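Local coordinates for HMG-CoA Lyase (Bacillus subtilis subsp. subtilis, PDB 1YDO), which is a TIM-barrel protein of the HMGL-like family whose precise role is not established, at residues V268-E271 and K272-A276; G248-T252 and E253-Y257. One frame throughout, in Å; residues are numbered along the deposited sequence.

Contact 1 (V268-E271 and K272-A276); sequences VKLE and KLLSA
The backbone O of Lys-269 is shared by two N-H groups of the next turn, that of Leu-273 at 3.2 Å and, in a weak, strongly bent bond, that of Lys-272 at 2.8 Å, both measured to N. This is the first turn of helix 270-284, with Lys-269 at the N-cap and also at the centre of an inverse gamma turn closed by a weak bond from Leu-270 N to Val-268 O. The next link is straighter: Leu-274 N meets Leu-270 O at 2.7 Å, the N-H...O angle being 175°. Apolar packing follows the same spacing. Leu-270 and Leu-274 pass at a slant, CG of the first 3.6 Å from CD1 of the second, and Leu-274 continues onto Asn-292 and Phe-296 of helix 291-296. Leu-273 faces helix 252-261 and Thr-40. On the exposed side, Lys-269 and Lys-272 run alongside each other in the same direction. Both start with CG opposite the carbonyl carbon (chi1 -55° and -63°) and, with Lys-269 bent at chi2 and Lys-272 extended, their methylene chains come together, CD of Lys-269 lying 3.8 Å from CE of Lys-272. The two chains end with NZ of Lys-269 3.9 Å from NZ of Lys-272.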
loop_
_atom_site.group_PDB
_atom_site.type_symbol
_atom_site.label_atom_id
_atom_site.label_comp_id
_atom_site.label_asym_id
_atom_site.label_seq_id
_atom_site.Cartn_x
_atom_site.Cartn_y
_atom_site.Cartn_z
ATOM N N VAL A 268 4.982 -11.290 16.222
ATOM C CA VAL A 268 4.444 -10.045 16.737
ATOM C C VAL A 268 2.940 -10.168 16.943
ATOM O O VAL A 268 2.209 -10.518 16.023
ATOM C CB VAL A 268 4.719 -8.888 15.783
ATOM C CG1 VAL A 268 4.169 -7.598 16.356
ATOM C CG2 VAL A 268 6.208 -8.770 15.568
ATOM N N LYS A 269 2.478 -9.895 18.156
ATOM C CA LYS A 269 1.057 -9.962 18.437
ATOM C C LYS A 269 0.400 -8.670 17.954
ATOM O O LYS A 269 0.269 -7.696 18.701
ATOM C CB LYS A 269 0.850 -10.156 19.928
ATOM C CG LYS A 269 1.593 -11.377 20.460
ATOM C CD LYS A 269 2.078 -11.175 21.894
ATOM C CE LYS A 269 3.045 -12.284 22.313
ATOM N NZ LYS A 269 3.712 -12.026 23.629
ATOM N N LEU A 270 -0.007 -8.687 16.686
ATOM C CA LEU A 270 -0.633 -7.548 16.024
ATOM C C LEU A 270 -1.603 -6.768 16.908
ATOM O O LEU A 270 -1.529 -5.540 17.003
ATOM C CB LEU A 270 -1.346 -8.025 14.756
ATOM C CG LEU A 270 -1.873 -6.942 13.814
ATOM C CD1 LEU A 270 -0.759 -5.970 13.457
ATOM C CD2 LEU A 270 -2.436 -7.604 12.568
ATOM N N GLU A 271 -2.516 -7.487 17.547
ATOM C CA GLU A 271 -3.497 -6.877 18.433
ATOM C C GLU A 271 -2.811 -5.849 19.334
ATOM O O GLU A 271 -3.180 -4.670 19.362
ATOM C CB GLU A 271 -4.171 -7.968 19.274
ATOM C CG GLU A 271 -5.360 -7.497 20.112
ATOM C CD GLU A 271 -4.976 -7.131 21.546
ATOM O OE1 GLU A 271 -5.847 -6.608 22.291
ATOM O OE2 GLU A 271 -3.806 -7.378 21.928
ATOM N N LYS A 272 -1.795 -6.296 20.059
ATOM C CA LYS A 272 -1.069 -5.405 20.948
ATOM C C LYS A 272 -0.485 -4.220 20.189
ATOM O O LYS A 272 -0.642 -3.074 20.614
ATOM C CB LYS A 272 0.054 -6.166 21.658
ATOM C CG LYS A 272 -0.436 -7.300 22.561
ATOM C CD LYS A 272 0.705 -7.888 23.398
ATOM C CE LYS A 272 0.218 -9.003 24.326
ATOM N NZ LYS A 272 1.286 -9.480 25.261
ATOM N N LEU A 273 0.181 -4.498 19.069
ATOM C CA LEU A 273 0.805 -3.446 18.258
ATOM C C LEU A 273 -0.221 -2.376 17.897
ATOM O O LEU A 273 0.012 -1.186 18.100
ATOM C CB LEU A 273 1.387 -4.042 16.976
ATOM C CG LEU A 273 2.212 -3.096 16.112
ATOM C CD1 LEU A 273 3.443 -2.673 16.879
ATOM C CD2 LEU A 273 2.610 -3.784 14.825
ATOM N N LEU A 274 -1.351 -2.821 17.359
ATOM C CA LEU A 274 -2.416 -1.928 16.965
ATOM C C LEU A 274 -2.806 -1.035 18.127
ATOM O O LEU A 274 -2.972 0.179 17.975
ATOM C CB LEU A 274 -3.618 -2.738 16.498
ATOM C CG LEU A 274 -3.481 -3.305 15.093
ATOM C CD1 LEU A 274 -4.322 -4.551 14.955
ATOM C CD2 LEU A 274 -3.906 -2.257 14.079
ATOM N N SER A 275 -2.949 -1.640 19.297
ATOM C CA SER A 275 -3.312 -0.889 20.484
ATOM C C SER A 275 -2.251 0.187 20.712
ATOM O O SER A 275 -2.564 1.343 20.982
ATOM C CB SER A 275 -3.400 -1.836 21.690
ATOM O OG SER A 275 -3.871 -1.155 22.842
ATOM N N ALA A 276 -0.993 -0.200 20.576
ATOM C CA ALA A 276 0.096 0.737 20.778
ATOM C C ALA A 276 0.072 1.860 19.758
ATOM O O ALA A 276 0.372 3.005 20.094
ATOM C CB ALA A 276 1.419 0.020 20.715
#

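Contact 2 (G248-T252 and E253-Y257); sequences GNAAT and EDIVY
Ala-251, the N-cap of helix 252-261 in this TIM-barrel-family chain, receives at its O the N of Ile-255 at 3.0 Å and, through a weak bent bond, the N of Asp-254. Two acidic side chains adjoin its methyl group. Asp-254, with CG turned back beside its own backbone N (chi1 -69°), brings OD1 of its carboxylate up to that methyl and directs OD1 and OD2 to the backbone N atoms of Arg-291 and Asn-292. Glu-253 reaches the methyl by another route: CG stands between the backbone N and the carbonyl carbon (chi1 53°), and a bend at chi2 folds the chain back toward the start of the helix, leaving CD 4.0 Å from CB of Ala-251. Its buried carboxylate is satisfied on both oxygens, OE1 by Ser-290 OG and OE2 by Gly-235 N, which together would fix its rotation. Ile-255 extends along the preceding loop and lays CD1 against CB of Ala-250 at 3.6 Å; Leu-216 and Met-219 of helix 215-225 also touch this isoleucine. Thr-252 divides its branches, OG1 bonding Glu-11 OE2 while CG2 is directed along the helix to Val-256. There the two side chains cross at an angle, CG2 of Thr-252 lying 3.9 Å from CG2 of Val-256, and both pack on Ile-9 of strand 8-11. The next backbone bond joins Val-256 N to Thr-252 O at 2.8 Å.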
loop_
_atom_site.group_PDB
_atom_site.type_symbol
_atom_site.label_atom_id
_atom_site.label_comp_id
_atom_site.label_asym_id
_atom_site.label_seq_id
_atom_site.Cartn_x
_atom_site.Cartn_y
_atom_site.Cartn_z
ATOM N N GLY A 248 5.495 8.418 5.764
ATOM C CA GLY A 248 6.911 8.106 5.661
ATOM C C GLY A 248 7.151 6.624 5.477
ATOM O O GLY A 248 6.915 6.078 4.396
ATOM N N ASN A 249 7.624 5.964 6.528
ATOM C CA ASN A 249 7.877 4.532 6.450
ATOM C C ASN A 249 6.592 3.737 6.545
ATOM O O ASN A 249 5.567 4.226 7.023
ATOM C CB ASN A 249 8.828 4.086 7.557
ATOM C CG ASN A 249 9.098 5.179 8.553
ATOM O OD1 ASN A 249 8.173 5.730 9.147
ATOM N ND2 ASN A 249 10.371 5.503 8.746
ATOM N N ALA A 250 6.663 2.495 6.091
ATOM C CA ALA A 250 5.512 1.613 6.113
ATOM C C ALA A 250 5.065 1.361 7.541
ATOM O O ALA A 250 5.883 1.192 8.432
ATOM C CB ALA A 250 5.862 0.297 5.434
ATOM N N ALA A 251 3.755 1.325 7.737
ATOM C CA ALA A 251 3.180 1.086 9.047
ATOM C C ALA A 251 3.500 -0.325 9.515
ATOM O O ALA A 251 3.090 -1.296 8.889
ATOM C CB ALA A 251 1.689 1.280 8.984
ATOM N N THR A 252 4.224 -0.437 10.620
ATOM C CA THR A 252 4.588 -1.739 11.161
ATOM C C THR A 252 3.430 -2.720 11.194
ATOM O O THR A 252 3.586 -3.855 10.783
ATOM C CB THR A 252 5.131 -1.619 12.586
ATOM O OG1 THR A 252 6.282 -0.765 12.587
ATOM C CG2 THR A 252 5.518 -2.986 13.120
ATOM N N GLU A 253 2.279 -2.301 11.702
ATOM C CA GLU A 253 1.149 -3.203 11.775
ATOM C C GLU A 253 0.709 -3.661 10.397
ATOM O O GLU A 253 0.327 -4.814 10.220
ATOM C CB GLU A 253 -0.017 -2.563 12.523
ATOM C CG GLU A 253 -0.433 -1.201 12.003
ATOM C CD GLU A 253 0.451 -0.083 12.504
ATOM O OE1 GLU A 253 -0.049 1.055 12.661
ATOM O OE2 GLU A 253 1.645 -0.335 12.752
ATOM N N ASP A 254 0.765 -2.781 9.407
ATOM C CA ASP A 254 0.373 -3.171 8.055
ATOM C C ASP A 254 1.319 -4.249 7.547
ATOM O O ASP A 254 0.919 -5.169 6.841
ATOM C CB ASP A 254 0.432 -1.960 7.125
ATOM C CG ASP A 254 -0.628 -0.937 7.441
ATOM O OD1 ASP A 254 -0.478 0.232 7.017
ATOM O OD2 ASP A 254 -1.621 -1.306 8.111
ATOM N N ILE A 255 2.583 -4.108 7.915
ATOM C CA ILE A 255 3.592 -5.054 7.511
ATOM C C ILE A 255 3.364 -6.370 8.224
ATOM O O ILE A 255 3.406 -7.426 7.608
ATOM C CB ILE A 255 4.988 -4.546 7.847
ATOM C CG1 ILE A 255 5.262 -3.288 7.046
ATOM C CG2 ILE A 255 6.006 -5.616 7.570
ATOM C CD1 ILE A 255 6.612 -2.729 7.284
ATOM N N VAL A 256 3.124 -6.298 9.524
ATOM C CA VAL A 256 2.901 -7.491 10.324
ATOM C C VAL A 256 1.643 -8.198 9.860
ATOM O O VAL A 256 1.613 -9.423 9.775
ATOM C CB VAL A 256 2.738 -7.153 11.817
ATOM C CG1 VAL A 256 2.374 -8.395 12.588
ATOM C CG2 VAL A 256 4.024 -6.560 12.354
ATOM N N TYR A 257 0.603 -7.436 9.551
ATOM C CA TYR A 257 -0.639 -8.043 9.122
ATOM C C TYR A 257 -0.486 -8.826 7.838
ATOM O O TYR A 257 -0.737 -10.028 7.793
ATOM C CB TYR A 257 -1.724 -6.985 8.932
ATOM C CG TYR A 257 -2.971 -7.500 8.225
ATOM C CD1 TYR A 257 -3.084 -7.452 6.835
ATOM C CD2 TYR A 257 -4.016 -8.061 8.947
ATOM C CE1 TYR A 257 -4.216 -7.962 6.177
ATOM C CE2 TYR A 257 -5.152 -8.570 8.306
ATOM C CZ TYR A 257 -5.246 -8.520 6.921
ATOM O OH TYR A 257 -6.357 -9.027 6.283
#

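Overall arrangement
Contacts 1 and 2 form the starts of two successive helices, 270-284 and 252-261, each with the residues leading into it, and their centres lie about 11 Å apart on the same side of the chain's centre. They touch directly. Leu-273 CD2 packs against both Glu-253 CA at 3.4 Å and Thr-252 CG2 at 3.5 Å, while CD2 of Leu-270 lies 3.8 Å from CB of Tyr-257. Contact 2 is the deeper, its centre about 12 Å from that of the chain against about 19 Å for contact 1, and it borders barrel strand 8-11. Both contacts also meet helix 291-296. Tyr-257 also packs on Ala-182 of the second subunit.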